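Local atomic coordinates of phage tail sheath protein (Desulfitobacterium hafniense, PDB entry 3HXL), a protein that probably builds the contractile sheath around the tail tube of a myovirus-like phage or prophage particle. Residues A[394-406]-A[417-429]. Residues are numbered along the deposited sequence; the frame is centred on the assembly and turned at random.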
loop_
_atom_site.group_PDB
_atom_site.type_symbol
_atom_site.label_atom_id
_atom_site.label_comp_id
_atom_site.label_asym_id
_atom_site.label_seq_id
_atom_site.Cartn_x
_atom_site.Cartn_y
_atom_site.Cartn_z
ATOM N N ASP A 394 23.202 7.704 -8.532
ATOM C CA ASP A 394 22.812 9.104 -8.615
ATOM C C ASP A 394 21.707 9.511 -7.633
ATOM O O ASP A 394 20.843 10.328 -7.967
ATOM C CB ASP A 394 22.388 9.442 -10.052
ATOM C CG ASP A 394 23.503 9.209 -11.064
ATOM O OD1 ASP A 394 24.597 9.796 -10.899
ATOM O OD2 ASP A 394 23.286 8.444 -12.030
ATOM N N ALA A 395 21.733 8.934 -6.432
ATOM C CA ALA A 395 20.759 9.268 -5.389
ATOM C C ALA A 395 21.318 10.463 -4.618
ATOM O O ALA A 395 20.575 11.339 -4.171
ATOM C CB ALA A 395 20.546 8.080 -4.452
ATOM N N ILE A 396 22.640 10.484 -4.458
ATOM C CA ILE A 396 23.316 11.586 -3.785
ATOM C C ILE A 396 24.498 12.002 -4.644
ATOM O O ILE A 396 24.850 11.314 -5.601
ATOM C CB ILE A 396 23.850 11.197 -2.389
ATOM C CG1 ILE A 396 24.913 10.101 -2.519
ATOM C CG2 ILE A 396 22.687 10.739 -1.501
ATOM C CD1 ILE A 396 25.623 9.769 -1.214
ATOM N N LYS A 397 25.118 13.119 -4.295
ATOM C CA LYS A 397 26.253 13.606 -5.054
ATOM C C LYS A 397 27.277 14.253 -4.148
ATOM O O LYS A 397 26.999 14.547 -2.987
ATOM C CB LYS A 397 25.779 14.618 -6.097
ATOM C CG LYS A 397 24.963 15.756 -5.505
ATOM C CD LYS A 397 24.323 16.593 -6.597
ATOM C CE LYS A 397 23.503 17.730 -6.011
ATOM N NZ LYS A 397 24.350 18.659 -5.220
ATOM N N ASN A 398 28.467 14.466 -4.694
ATOM C CA ASN A 398 29.552 15.098 -3.962
ATOM C C ASN A 398 29.870 14.398 -2.642
ATOM O O ASN A 398 30.180 15.053 -1.648
ATOM C CB ASN A 398 29.215 16.568 -3.691
ATOM C CG ASN A 398 28.806 17.314 -4.948
ATOM O OD1 ASN A 398 29.400 17.135 -6.015
ATOM N ND2 ASN A 398 27.793 18.168 -4.827
ATOM N N PHE A 399 29.786 13.072 -2.624
ATOM C CA PHE A 399 30.102 12.336 -1.409
ATOM C C PHE A 399 31.569 11.932 -1.428
ATOM O O PHE A 399 32.008 11.218 -2.329
ATOM C CB PHE A 399 29.255 11.074 -1.272
ATOM C CG PHE A 399 29.625 10.244 -0.077
ATOM C CD1 PHE A 399 29.286 10.666 1.206
ATOM C CD2 PHE A 399 30.373 9.079 -0.227
ATOM C CE1 PHE A 399 29.688 9.942 2.327
ATOM C CE2 PHE A 399 30.784 8.344 0.885
ATOM C CZ PHE A 399 30.441 8.778 2.166
ATOM N N ASP A 400 32.317 12.387 -0.427
ATOM C CA ASP A 400 33.739 12.071 -0.316
ATOM C C ASP A 400 33.951 11.208 0.925
ATOM O O ASP A 400 33.976 11.717 2.045
ATOM C CB ASP A 400 34.557 13.360 -0.187
ATOM C CG ASP A 400 36.042 13.136 -0.416
ATOM O OD1 ASP A 400 36.531 12.019 -0.137
ATOM O OD2 ASP A 400 36.719 14.082 -0.864
ATOM N N GLY A 401 34.101 9.903 0.717
ATOM C CA GLY A 401 34.303 8.987 1.824
ATOM C C GLY A 401 35.511 9.319 2.677
ATOM O O GLY A 401 35.648 8.829 3.800
ATOM N N GLN A 402 36.395 10.159 2.153
ATOM C CA GLN A 402 37.587 10.535 2.894
ATOM C C GLN A 402 37.343 11.625 3.926
ATOM O O GLN A 402 38.256 11.999 4.655
ATOM C CB GLN A 402 38.688 10.983 1.933
ATOM C CG GLN A 402 39.373 9.827 1.239
ATOM C CD GLN A 402 40.589 10.263 0.459
ATOM O OE1 GLN A 402 41.333 11.144 0.889
ATOM N NE2 GLN A 402 40.810 9.635 -0.687
ATOM N N THR A 403 36.117 12.131 4.004
ATOM C CA THR A 403 35.837 13.181 4.970
ATOM C C THR A 403 34.368 13.369 5.329
ATOM O O THR A 403 34.047 14.004 6.334
ATOM C CB THR A 403 36.382 14.533 4.471
ATOM O OG1 THR A 403 36.012 15.569 5.390
ATOM C CG2 THR A 403 35.820 14.858 3.094
ATOM N N ASP A 404 33.478 12.807 4.523
ATOM C CA ASP A 404 32.046 12.967 4.750
ATOM C C ASP A 404 31.383 11.995 5.722
ATOM O O ASP A 404 30.158 11.996 5.854
ATOM C CB ASP A 404 31.320 12.944 3.404
ATOM C CG ASP A 404 31.630 14.170 2.565
ATOM O OD1 ASP A 404 31.203 14.229 1.393
ATOM O OD2 ASP A 404 32.301 15.085 3.084
ATOM N N LEU A 405 32.176 11.179 6.409
ATOM C CA LEU A 405 31.613 10.226 7.361
ATOM C C LEU A 405 32.646 9.782 8.392
ATOM O O LEU A 405 33.745 9.353 8.041
ATOM C CB LEU A 405 31.058 9.013 6.613
ATOM C CG LEU A 405 30.104 8.074 7.356
ATOM C CD1 LEU A 405 29.239 7.347 6.342
ATOM C CD2 LEU A 405 30.883 7.084 8.217
ATOM N N THR A 406 32.281 9.894 9.666
ATOM C CA THR A 406 33.165 9.516 10.762
ATOM C C THR A 406 32.406 8.717 11.818
ATOM O O THR A 406 31.174 8.726 11.848
ATOM C CB THR A 406 33.776 10.762 11.432
ATOM O OG1 THR A 406 32.727 11.599 11.937
ATOM C CG2 THR A 406 34.607 11.553 10.428
ATOM N N TYR A 417 28.666 6.569 17.830
ATOM C CA TYR A 417 28.077 7.692 17.122
ATOM C C TYR A 417 28.671 7.832 15.727
ATOM O O TYR A 417 29.890 7.806 15.549
ATOM C CB TYR A 417 28.287 8.981 17.921
ATOM C CG TYR A 417 27.394 9.089 19.139
ATOM C CD1 TYR A 417 26.071 9.522 19.021
ATOM C CD2 TYR A 417 27.859 8.730 20.407
ATOM C CE1 TYR A 417 25.231 9.595 20.133
ATOM C CE2 TYR A 417 27.023 8.798 21.529
ATOM C CZ TYR A 417 25.712 9.231 21.381
ATOM O OH TYR A 417 24.877 9.296 22.475
ATOM N N ILE A 418 27.798 7.975 14.738
ATOM C CA ILE A 418 28.229 8.127 13.357
ATOM C C ILE A 418 27.716 9.447 12.805
ATOM O O ILE A 418 26.530 9.748 12.907
ATOM C CB ILE A 418 27.682 6.997 12.481
ATOM C CG1 ILE A 418 28.029 5.647 13.107
ATOM C CG2 ILE A 418 28.258 7.107 11.074
ATOM C CD1 ILE A 418 27.417 4.477 12.386
ATOM N N GLU A 419 28.616 10.236 12.233
ATOM C CA GLU A 419 28.247 11.521 11.649
ATOM C C GLU A 419 28.612 11.512 10.170
ATOM O O GLU A 419 29.711 11.104 9.798
ATOM C CB GLU A 419 28.984 12.664 12.354
ATOM C CG GLU A 419 28.526 12.934 13.783
ATOM C CD GLU A 419 29.157 14.188 14.369
ATOM O OE1 GLU A 419 30.395 14.217 14.528
ATOM O OE2 GLU A 419 28.416 15.146 14.666
ATOM N N ALA A 420 27.690 11.961 9.325
ATOM C CA ALA A 420 27.949 11.987 7.893
ATOM C C ALA A 420 27.228 13.133 7.201
ATOM O O ALA A 420 26.311 13.739 7.757
ATOM C CB ALA A 420 27.517 10.668 7.270
ATOM N N TYR A 421 27.663 13.428 5.984
ATOM C CA TYR A 421 27.029 14.456 5.177
ATOM C C TYR A 421 26.569 13.796 3.902
ATOM O O TYR A 421 27.349 13.143 3.213
ATOM C CB TYR A 421 27.996 15.588 4.843
ATOM C CG TYR A 421 28.141 16.588 5.956
ATOM C CD1 TYR A 421 27.024 17.241 6.481
ATOM C CD2 TYR A 421 29.394 16.883 6.493
ATOM C CE1 TYR A 421 27.152 18.160 7.514
ATOM C CE2 TYR A 421 29.533 17.800 7.526
ATOM C CZ TYR A 421 28.408 18.434 8.031
ATOM O OH TYR A 421 28.543 19.343 9.052
ATOM N N ALA A 422 25.284 13.949 3.609
ATOM C CA ALA A 422 24.702 13.378 2.405
ATOM C C ALA A 422 24.125 14.526 1.601
ATOM O O ALA A 422 23.437 15.391 2.144
ATOM C CB ALA A 422 23.611 12.392 2.766
ATOM N N TRP A 423 24.412 14.536 0.306
ATOM C CA TRP A 423 23.921 15.589 -0.566
ATOM C C TRP A 423 22.964 15.006 -1.601
ATOM O O TRP A 423 23.398 14.451 -2.609
ATOM C CB TRP A 423 25.096 16.260 -1.276
ATOM C CG TRP A 423 24.926 17.724 -1.471
ATOM C CD1 TRP A 423 23.783 18.377 -1.834
ATOM C CD2 TRP A 423 25.938 18.726 -1.341
ATOM N NE1 TRP A 423 24.021 19.726 -1.937
ATOM C CE2 TRP A 423 25.335 19.969 -1.638
ATOM C CE3 TRP A 423 27.297 18.697 -0.999
ATOM C CZ2 TRP A 423 26.047 21.172 -1.610
ATOM C CZ3 TRP A 423 28.006 19.896 -0.970
ATOM C CH2 TRP A 423 27.376 21.117 -1.272
ATOM N N PRO A 424 21.646 15.107 -1.358
ATOM C CA PRO A 424 20.658 14.577 -2.305
ATOM C C PRO A 424 20.800 15.290 -3.646
ATOM O O PRO A 424 21.044 16.494 -3.683
ATOM C CB PRO A 424 19.326 14.899 -1.632
ATOM C CG PRO A 424 19.665 14.857 -0.180
ATOM C CD PRO A 424 20.984 15.595 -0.136
ATOM N N VAL A 425 20.644 14.553 -4.738
ATOM C CA VAL A 425 20.764 15.144 -6.068
ATOM C C VAL A 425 19.828 16.329 -6.277
ATOM O O VAL A 425 20.200 17.326 -6.896
ATOM C CB VAL A 425 20.484 14.106 -7.164
ATOM C CG1 VAL A 425 21.628 13.119 -7.241
ATOM C CG2 VAL A 425 19.179 13.384 -6.869
ATOM N N ASP A 426 18.609 16.219 -5.760
ATOM C CA ASP A 426 17.640 17.299 -5.905
ATOM C C ASP A 426 17.700 18.226 -4.697
ATOM O O ASP A 426 16.697 18.459 -4.023
ATOM C CB ASP A 426 16.228 16.723 -6.080
ATOM C CG ASP A 426 15.805 15.840 -4.920
ATOM O OD1 ASP A 426 16.583 14.941 -4.528
ATOM O OD2 ASP A 426 14.684 16.040 -4.408
ATOM N N SER A 427 18.889 18.756 -4.434
ATOM C CA SER A 427 19.098 19.651 -3.305
ATOM C C SER A 427 20.499 20.256 -3.388
ATOM O O SER A 427 21.486 19.533 -3.512
ATOM C CB SER A 427 18.940 18.872 -1.995
ATOM O OG SER A 427 19.109 19.708 -0.863
ATOM N N ILE A 428 20.583 21.580 -3.328
ATOM C CA ILE A 428 21.875 22.256 -3.399
ATOM C C ILE A 428 22.421 22.533 -2.003
ATOM O O ILE A 428 23.253 23.420 -1.811
ATOM C CB ILE A 428 21.781 23.597 -4.170
ATOM C CG1 ILE A 428 20.878 24.584 -3.423
ATOM C CG2 ILE A 428 21.273 23.344 -5.583
ATOM C CD1 ILE A 428 19.416 24.180 -3.349
ATOM N N GLU A 429 21.947 21.763 -1.032
ATOM C CA GLU A 429 22.381 21.916 0.345
ATOM C C GLU A 429 22.605 20.534 0.962
ATOM O O GLU A 429 21.765 19.644 0.827
ATOM C CB GLU A 429 21.322 22.692 1.125
ATOM C CG GLU A 429 21.679 22.980 2.565
ATOM C CD GLU A 429 20.696 23.932 3.219
ATOM O OE1 GLU A 429 20.617 25.100 2.775
ATOM O OE2 GLU A 429 20.001 23.515 4.170
HETATM O O HOH W 1 26.660 13.152 -0.614
HETATM O O HOH W 2 28.522 14.455 1.267
#
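Lys397 lays its ammonium over one face of the Trp423 indole, a cation-pi contact with NZ 3.6 Å from the centroid of the five-membered ring and 21° off its normal. A bend at the last torsion (chi4 62°) turns NZ over the ring, where it also makes a weak hydrogen bond to Ser427 O. The Asn398 amide stands nearly upright on the same face, 81° from the ring plane, its ND2 3.9 Å from Trp423 CE3 and offset toward the ring's margin. On this solvent side, where Asn398 is exposed and Lys397 and Trp423 partly so, the backbones are joined as well: Lys397 N donates to Trp423 O (2.8 Å), and Val425 N reaches Ala395 O over a longer 3.3 Å. Water 1 bridges Lys397 O and Trp423 N.

The tightly packed part is the buried apolar face of the antiparallel hairpin, where Leu405 CG meets Ala420 CB at 3.7 Å and Leu405 CD2 touches Ile418 CG2. The adjoining hydrogen-bonded pair, Thr406 and Glu419 (Thr406 N to Glu419 O 2.8 Å), turns its side chains to the other, more open face.

Within the C-terminal sheath domain, Leu405 and Ile418 pack on helix 373-392, Ile396 and Ile418 on helix 344-364, and strand 431-438 completes the three-stranded sheet beside 415-422.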